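Local coordinates for protein KmHsv2 (Kluyveromyces marxianus, PDB 3VU4) that probably binds phosphoinositides on membranes as a seven-bladed beta-propeller of the PROPPIN family, to which the autophagy protein Atg18 also belongs, at residues H68-V76 with I85-V94; L108-Y117 with F124-I133. All coordinates share one frame; numbering follows the deposited sequence.

Contact 1: residues H68-V76 with I85-V94; sequences HRTNYVAFV and IWDDVKKQDV. With SO4 (sulfate ion), chain I.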
# COMPACT_ATOMS: atom_id res chain seq x y z
N HIS A 68 13.30 1.74 4.79
CA HIS A 68 14.09 0.95 3.85
C HIS A 68 14.64 -0.30 4.52
O HIS A 68 13.87 -1.17 4.95
CB HIS A 68 15.23 1.80 3.30
CG HIS A 68 14.76 3.03 2.59
ND1 HIS A 68 13.88 2.98 1.54
CD2 HIS A 68 15.01 4.34 2.81
CE1 HIS A 68 13.60 4.20 1.13
NE2 HIS A 68 14.27 5.05 1.89
N ARG A 69 15.96 -0.41 4.61
CA ARG A 69 16.58 -1.56 5.24
C ARG A 69 17.56 -1.08 6.30
O ARG A 69 18.45 -1.82 6.72
CB ARG A 69 17.30 -2.42 4.21
CG ARG A 69 16.38 -3.39 3.47
CD ARG A 69 17.12 -4.12 2.36
NE ARG A 69 16.36 -5.25 1.82
CZ ARG A 69 16.04 -6.34 2.51
NH1 ARG A 69 16.40 -6.46 3.78
NH2 ARG A 69 15.35 -7.31 1.92
N THR A 70 17.37 0.17 6.73
CA THR A 70 18.23 0.78 7.74
C THR A 70 18.00 0.20 9.13
O THR A 70 17.27 -0.78 9.30
CB THR A 70 18.00 2.28 7.81
OG1 THR A 70 16.77 2.55 8.50
CG2 THR A 70 17.93 2.86 6.41
N ASN A 71 18.62 0.81 10.13
CA ASN A 71 18.48 0.36 11.51
C ASN A 71 17.42 1.19 12.21
O ASN A 71 17.26 1.12 13.42
CB ASN A 71 19.81 0.51 12.24
CG ASN A 71 21.00 0.08 11.39
OD1 ASN A 71 20.98 -0.97 10.75
ND2 ASN A 71 22.05 0.91 11.38
N TYR A 72 16.68 1.98 11.44
CA TYR A 72 15.65 2.82 12.02
C TYR A 72 14.23 2.33 11.81
O TYR A 72 13.87 1.83 10.75
CB TYR A 72 15.77 4.25 11.49
CG TYR A 72 17.06 4.92 11.87
CD1 TYR A 72 17.37 5.19 13.21
CD2 TYR A 72 17.99 5.30 10.89
CE1 TYR A 72 18.57 5.81 13.57
CE2 TYR A 72 19.19 5.92 11.24
CZ TYR A 72 19.47 6.17 12.57
OH TYR A 72 20.66 6.79 12.91
N VAL A 73 13.42 2.48 12.85
CA VAL A 73 12.03 2.09 12.82
C VAL A 73 11.31 3.17 13.61
O VAL A 73 11.92 3.89 14.39
CB VAL A 73 11.81 0.72 13.50
CG1 VAL A 73 12.59 -0.36 12.78
CG2 VAL A 73 12.23 0.78 14.95
N ALA A 74 10.01 3.29 13.40
CA ALA A 74 9.21 4.27 14.10
C ALA A 74 8.03 3.53 14.70
O ALA A 74 7.52 2.59 14.09
CB ALA A 74 8.72 5.33 13.13
N PHE A 75 7.60 3.93 15.89
CA PHE A 75 6.46 3.28 16.52
C PHE A 75 5.73 4.15 17.53
O PHE A 75 6.26 5.16 18.00
CB PHE A 75 6.88 1.95 17.16
CG PHE A 75 8.00 2.06 18.16
CD1 PHE A 75 7.83 2.76 19.34
CD2 PHE A 75 9.22 1.43 17.92
CE1 PHE A 75 8.86 2.83 20.28
CE2 PHE A 75 10.26 1.49 18.85
CZ PHE A 75 10.07 2.19 20.03
N VAL A 76 4.50 3.75 17.82
CA VAL A 76 3.66 4.45 18.79
C VAL A 76 3.36 3.39 19.83
O VAL A 76 3.16 2.22 19.50
CB VAL A 76 2.33 4.91 18.15
CG1 VAL A 76 1.42 5.52 19.21
CG2 VAL A 76 2.60 5.92 17.07
N ILE A 85 11.27 7.44 17.08
CA ILE A 85 12.18 7.04 16.02
C ILE A 85 13.18 6.22 16.82
O ILE A 85 13.83 6.74 17.71
CB ILE A 85 12.89 8.24 15.38
CG1 ILE A 85 11.85 9.27 14.92
CG2 ILE A 85 13.73 7.78 14.20
CD1 ILE A 85 10.88 8.74 13.89
N TRP A 86 13.27 4.92 16.52
CA TRP A 86 14.14 4.01 17.26
C TRP A 86 15.25 3.38 16.43
O TRP A 86 15.09 3.15 15.23
CB TRP A 86 13.25 2.93 17.90
CG TRP A 86 13.94 1.74 18.50
CD1 TRP A 86 14.44 0.66 17.84
CD2 TRP A 86 14.07 1.46 19.90
NE1 TRP A 86 14.88 -0.29 18.74
CE2 TRP A 86 14.66 0.18 20.01
CE3 TRP A 86 13.75 2.16 21.07
CZ2 TRP A 86 14.93 -0.42 21.25
CZ3 TRP A 86 14.02 1.57 22.30
CH2 TRP A 86 14.61 0.29 22.38
N ASP A 87 16.38 3.11 17.09
CA ASP A 87 17.53 2.51 16.43
C ASP A 87 17.54 1.00 16.68
O ASP A 87 17.52 0.54 17.82
CB ASP A 87 18.82 3.13 16.97
CG ASP A 87 20.03 2.83 16.10
OD1 ASP A 87 20.32 1.63 15.86
OD2 ASP A 87 20.71 3.79 15.65
N ASP A 88 17.57 0.23 15.59
CA ASP A 88 17.56 -1.22 15.65
C ASP A 88 18.76 -1.84 16.34
O ASP A 88 18.62 -2.55 17.33
CB ASP A 88 17.50 -1.80 14.24
CG ASP A 88 16.12 -2.22 13.85
OD1 ASP A 88 15.42 -2.81 14.71
OD2 ASP A 88 15.72 -1.98 12.69
N VAL A 89 19.94 -1.57 15.79
CA VAL A 89 21.19 -2.10 16.31
C VAL A 89 21.61 -1.51 17.65
O VAL A 89 22.22 -2.20 18.47
CB VAL A 89 22.33 -1.93 15.26
CG1 VAL A 89 22.26 -0.55 14.63
CG2 VAL A 89 23.68 -2.16 15.90
N LYS A 90 21.28 -0.24 17.89
CA LYS A 90 21.63 0.40 19.16
C LYS A 90 20.51 0.33 20.19
O LYS A 90 20.66 0.86 21.29
CB LYS A 90 22.00 1.87 18.94
CG LYS A 90 23.30 2.11 18.18
CD LYS A 90 23.67 3.59 18.21
CE LYS A 90 25.04 3.85 17.62
NZ LYS A 90 25.44 5.29 17.79
N LYS A 91 19.40 -0.31 19.84
CA LYS A 91 18.25 -0.44 20.73
C LYS A 91 18.04 0.85 21.52
O LYS A 91 17.89 0.82 22.74
CB LYS A 91 18.44 -1.59 21.71
CG LYS A 91 18.89 -2.92 21.12
CD LYS A 91 18.63 -4.04 22.13
CE LYS A 91 19.62 -5.20 22.00
NZ LYS A 91 19.62 -5.84 20.66
N GLN A 92 18.02 1.97 20.82
CA GLN A 92 17.90 3.25 21.50
C GLN A 92 16.98 4.23 20.79
O GLN A 92 16.96 4.28 19.56
CB GLN A 92 19.29 3.85 21.60
CG GLN A 92 19.55 4.77 22.76
CD GLN A 92 21.04 5.04 22.90
OE1 GLN A 92 21.66 5.62 22.01
NE2 GLN A 92 21.62 4.58 24.00
N ASP A 93 16.21 4.99 21.56
CA ASP A 93 15.32 5.99 20.99
C ASP A 93 16.25 7.08 20.47
O ASP A 93 17.07 7.61 21.23
CB ASP A 93 14.41 6.55 22.09
CG ASP A 93 12.93 6.33 21.82
OD1 ASP A 93 12.57 5.24 21.33
OD2 ASP A 93 12.13 7.25 22.10
N VAL A 94 16.17 7.41 19.19
CA VAL A 94 17.02 8.45 18.63
C VAL A 94 16.22 9.73 18.49
O VAL A 94 16.74 10.75 18.03
CB VAL A 94 17.56 8.08 17.24
CG1 VAL A 94 16.44 8.15 16.21
CG2 VAL A 94 18.69 9.01 16.84
S SO4 I . 14.14 8.46 0.23
O1 SO4 I . 15.54 8.84 0.48
O2 SO4 I . 14.07 7.58 -0.95
O3 SO4 I . 13.60 7.73 1.40
O4 SO4 I . 13.33 9.67 -0.00

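Contact 2: residues L108-Y117 with F124-I133; sequences LSREFIVVSY and FKFGNPWKRI. With SO4 (sulfate ion), chain D; SO4 (sulfate ion), chain I.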
# COMPACT_ATOMS: atom_id res chain seq x y z
N LEU A 108 7.70 7.30 6.32
CA LEU A 108 9.12 7.61 6.50
C LEU A 108 9.93 7.59 5.20
O LEU A 108 9.69 6.77 4.32
CB LEU A 108 9.75 6.59 7.47
CG LEU A 108 9.13 6.41 8.85
CD1 LEU A 108 9.65 5.13 9.48
CD2 LEU A 108 9.47 7.61 9.72
N SER A 109 10.88 8.51 5.10
CA SER A 109 11.78 8.59 3.96
C SER A 109 13.10 9.08 4.55
O SER A 109 13.12 9.59 5.67
CB SER A 109 11.26 9.58 2.90
OG SER A 109 11.43 10.92 3.30
N ARG A 110 14.21 8.92 3.83
CA ARG A 110 15.50 9.35 4.36
C ARG A 110 15.50 10.85 4.66
O ARG A 110 16.38 11.35 5.36
CB ARG A 110 16.63 9.02 3.38
CG ARG A 110 16.84 7.53 3.08
CD ARG A 110 17.87 7.31 1.97
NE ARG A 110 17.96 5.91 1.53
CZ ARG A 110 18.51 4.93 2.25
NH1 ARG A 110 19.02 5.18 3.45
NH2 ARG A 110 18.53 3.70 1.76
N GLU A 111 14.48 11.55 4.17
CA GLU A 111 14.38 12.99 4.36
C GLU A 111 13.29 13.44 5.32
O GLU A 111 13.51 14.30 6.17
CB GLU A 111 14.10 13.66 3.02
CG GLU A 111 14.80 13.04 1.84
CD GLU A 111 15.83 13.96 1.25
OE1 GLU A 111 16.91 14.10 1.86
OE2 GLU A 111 15.54 14.57 0.19
N PHE A 112 12.10 12.86 5.17
CA PHE A 112 10.95 13.26 5.97
C PHE A 112 10.29 12.19 6.83
O PHE A 112 10.54 10.99 6.68
CB PHE A 112 9.87 13.82 5.05
CG PHE A 112 10.42 14.64 3.93
CD1 PHE A 112 10.71 15.98 4.11
CD2 PHE A 112 10.64 14.06 2.68
CE1 PHE A 112 11.22 16.74 3.07
CE2 PHE A 112 11.14 14.82 1.63
CZ PHE A 112 11.44 16.16 1.82
N ILE A 113 9.43 12.66 7.73
CA ILE A 113 8.63 11.83 8.61
C ILE A 113 7.24 12.43 8.49
O ILE A 113 6.97 13.47 9.09
CB ILE A 113 9.08 11.91 10.08
CG1 ILE A 113 10.52 11.42 10.23
CG2 ILE A 113 8.16 11.04 10.93
CD1 ILE A 113 11.01 11.40 11.67
N VAL A 114 6.37 11.81 7.71
CA VAL A 114 5.01 12.32 7.54
C VAL A 114 4.13 11.72 8.64
O VAL A 114 4.14 10.51 8.85
CB VAL A 114 4.45 11.96 6.14
CG1 VAL A 114 3.09 12.57 5.94
CG2 VAL A 114 5.41 12.43 5.05
N VAL A 115 3.39 12.58 9.34
CA VAL A 115 2.51 12.15 10.44
C VAL A 115 1.14 12.85 10.42
O VAL A 115 1.07 14.08 10.42
CB VAL A 115 3.17 12.47 11.82
CG1 VAL A 115 2.28 11.97 12.95
CG2 VAL A 115 4.56 11.86 11.91
N SER A 116 0.06 12.07 10.43
CA SER A 116 -1.26 12.68 10.43
C SER A 116 -1.98 12.32 11.72
O SER A 116 -1.77 11.26 12.30
CB SER A 116 -2.10 12.23 9.23
OG SER A 116 -2.57 10.90 9.38
N TYR A 117 -2.84 13.23 12.16
CA TYR A 117 -3.60 13.06 13.38
C TYR A 117 -4.76 14.00 13.26
O TYR A 117 -4.60 15.11 12.75
CB TYR A 117 -2.74 13.44 14.60
CG TYR A 117 -1.98 14.73 14.42
CD1 TYR A 117 -0.82 14.77 13.63
CD2 TYR A 117 -2.41 15.91 15.01
CE1 TYR A 117 -0.11 15.96 13.45
CE2 TYR A 117 -1.72 17.11 14.83
CZ TYR A 117 -0.57 17.13 14.05
OH TYR A 117 0.11 18.31 13.86
N PHE A 124 7.88 16.31 9.53
CA PHE A 124 9.05 16.66 10.32
C PHE A 124 10.28 16.23 9.52
O PHE A 124 10.15 15.53 8.52
CB PHE A 124 9.02 15.95 11.68
CG PHE A 124 7.85 16.32 12.54
CD1 PHE A 124 6.57 15.89 12.23
CD2 PHE A 124 8.03 17.14 13.65
CE1 PHE A 124 5.48 16.25 13.02
CE2 PHE A 124 6.94 17.51 14.45
CZ PHE A 124 5.67 17.07 14.13
N LYS A 125 11.46 16.64 9.96
CA LYS A 125 12.68 16.27 9.27
C LYS A 125 13.22 14.99 9.87
O LYS A 125 13.19 14.80 11.08
CB LYS A 125 13.75 17.35 9.42
CG LYS A 125 15.10 16.91 8.86
CD LYS A 125 16.22 17.91 9.12
CE LYS A 125 17.52 17.39 8.52
NZ LYS A 125 18.66 18.32 8.71
N PHE A 126 13.70 14.09 9.02
CA PHE A 126 14.26 12.85 9.55
C PHE A 126 15.73 13.14 9.82
O PHE A 126 16.60 12.87 9.00
CB PHE A 126 14.10 11.70 8.55
CG PHE A 126 14.24 10.34 9.19
CD1 PHE A 126 15.43 9.95 9.80
CD2 PHE A 126 13.16 9.46 9.21
CE1 PHE A 126 15.55 8.71 10.41
CE2 PHE A 126 13.27 8.21 9.82
CZ PHE A 126 14.47 7.84 10.42
N GLY A 127 15.97 13.70 11.00
CA GLY A 127 17.31 14.06 11.42
C GLY A 127 17.22 15.31 12.29
O GLY A 127 16.15 15.93 12.37
N ASN A 128 18.32 15.67 12.95
CA ASN A 128 18.34 16.84 13.82
C ASN A 128 17.97 18.10 13.03
O ASN A 128 18.42 18.28 11.89
CB ASN A 128 19.72 16.99 14.44
CG ASN A 128 19.67 17.60 15.82
OD1 ASN A 128 19.37 18.78 15.99
ND2 ASN A 128 19.95 16.78 16.83
N PRO A 129 17.17 19.00 13.63
CA PRO A 129 16.59 18.92 14.98
C PRO A 129 15.23 18.22 15.11
O PRO A 129 14.53 18.40 16.11
CB PRO A 129 16.49 20.39 15.37
CG PRO A 129 16.05 21.00 14.09
CD PRO A 129 16.95 20.34 13.06
N TRP A 130 14.84 17.43 14.11
CA TRP A 130 13.56 16.71 14.14
C TRP A 130 12.37 17.66 14.27
O TRP A 130 11.49 17.44 15.11
CB TRP A 130 13.53 15.72 15.31
CG TRP A 130 14.71 14.80 15.37
CD1 TRP A 130 15.85 14.98 16.10
CD2 TRP A 130 14.86 13.55 14.68
NE1 TRP A 130 16.71 13.92 15.90
CE2 TRP A 130 16.13 13.03 15.04
CE3 TRP A 130 14.05 12.82 13.80
CZ2 TRP A 130 16.60 11.81 14.54
CZ3 TRP A 130 14.53 11.61 13.30
CH2 TRP A 130 15.79 11.12 13.68
N LYS A 131 12.33 18.69 13.44
CA LYS A 131 11.25 19.67 13.50
C LYS A 131 10.52 19.79 12.17
O LYS A 131 10.98 19.29 11.15
CB LYS A 131 11.82 21.03 13.90
CG LYS A 131 12.80 20.97 15.07
CD LYS A 131 12.15 21.34 16.40
CE LYS A 131 11.84 22.83 16.46
NZ LYS A 131 11.33 23.26 17.79
N ARG A 132 9.37 20.47 12.19
CA ARG A 132 8.57 20.66 10.98
C ARG A 132 9.34 21.32 9.85
O ARG A 132 9.86 22.42 10.00
CB ARG A 132 7.37 21.55 11.30
CG ARG A 132 6.31 20.98 12.23
CD ARG A 132 5.25 22.07 12.43
NE ARG A 132 3.95 21.58 12.88
CZ ARG A 132 3.68 21.16 14.11
NH1 ARG A 132 4.63 21.16 15.04
NH2 ARG A 132 2.45 20.77 14.42
N ILE A 133 9.40 20.66 8.70
CA ILE A 133 10.10 21.22 7.54
C ILE A 133 9.13 22.07 6.73
O ILE A 133 9.53 22.76 5.79
CB ILE A 133 10.62 20.13 6.61
CG1 ILE A 133 11.44 19.11 7.39
CG2 ILE A 133 11.48 20.75 5.51
CD1 ILE A 133 11.92 17.94 6.54
S SO4 D . 8.07 22.82 15.46
O1 SO4 D . 8.57 23.97 14.69
O2 SO4 D . 6.61 22.94 15.61
O3 SO4 D . 8.41 21.57 14.76
O4 SO4 D . 8.69 22.81 16.80
S SO4 I . 14.14 8.46 0.23
O1 SO4 I . 15.54 8.84 0.48
O2 SO4 I . 14.07 7.58 -0.95
O3 SO4 I . 13.60 7.73 1.40
O4 SO4 I . 13.33 9.67 -0.00

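Contact 1: residues H68-V76 with I85-V94
Ile85 and Ala74 form a non-hydrogen-bonded pair in the hairpin of strands 72-76 and 82-87, the middle of a four-stranded antiparallel beta-propeller blade; Ile85 CD1 lies against Ala74 CB. Trp86 and Val73 form a hydrogen-bonded pair, with Trp86 N reaching Val73 O at 2.7 Å and Val73 N returning to Trp86 O at 3.0 Å. With CG anti to the backbone N (chi1 169°), the indole runs beside Val73, whose CG2 meets CD1. Phe75 comes in obliquely, CE2 standing 3.5 Å from Trp86 CB and the ring planes 49° apart. Asp87, in a non-hydrogen-bonded pair with Tyr72, turns back into the loop, where OD1 accepts Lys90 N in an Asx motif, while OD2 approaches Tyr72 CE1 obliquely. The Asp88 carboxylate crosses Val73 so that OD2 approaches CG1 at 3.5 Å. On the turn that carries the chain into strand 92-98, with a G1 bulge opposite Asp87, Val89 CG1 touches the Asn71 amide. Gln92 N then lies over the centre of the Trp86 indole. Past the turn, Val94 CG1 lies 4.1 Å from Tyr72 CE1.

Contact 2: residues L108-Y117 with F124-I133
Three backbone hydrogen bonds join Glu111-Ile113 to Phe124-Phe126 in the hairpin of strands 112-117 and 120-125, the middle pair of a four-stranded propeller blade. Phe126 N gives a nearly straight bond to Glu111 O (2.9 Å), although it stands well above the carbonyl plane. Ile113 and Phe124 exchange the other two, Phe124 N to Ile113 O at 3.0 Å and Ile113 N to Phe124 O at 3.1 Å. Before the strand, Ser109 OG accepts Phe112 N at 2.8 Å and closes the turn, and Arg110 N binds O3 of a sulfate that His68 also holds. A second sulfate is gripped by Lys131 NZ, Arg132 N and, weakly, Arg132 NH1; Arg132 NH2 makes a salt bridge to Asp136.

Outward from the ladder, Phe126 has CG anti to its own N (chi1 -161°), which swings the ring toward the first strand. The Ile113 side chain crosses it at about a right angle, CG1 3.4 Å from Phe126 CD2, while Leu108 CD2 meets the ring edge at CE2. Ile113 CD1 continues to the edge of Trp130, 3.9 Å from CZ3. Farther along, Ile133 CD1 abuts the edge of the Phe112 ring at CD1.

The contact thus joins an apolar middle to anion-binding ends. The sulfates probably come from the crystallisation liquor; the N-H groups and basic side chains that hold them show that both places can take up an anion, without marking them as the lipid sites.

How the contacts relate
Contacts 1 and 2 follow one another along the chain and lie in successive four-stranded blades of the propeller, their centres about 14 Å apart on the same side of its centre. Each joins the second and third strands of its blade. Strand 92-98, the fourth of the first blade, begins within contact 1 and lies against contact 2, with Val94 O close to Trp130 CZ2. The blades also pack together through Ile85 CD1 and Ile113 CD1, 3.5 Å apart, and through Ala74 and Leu108. One sulfate is shared between the two contacts, so a single anion is held jointly by the loops of two neighbouring blades.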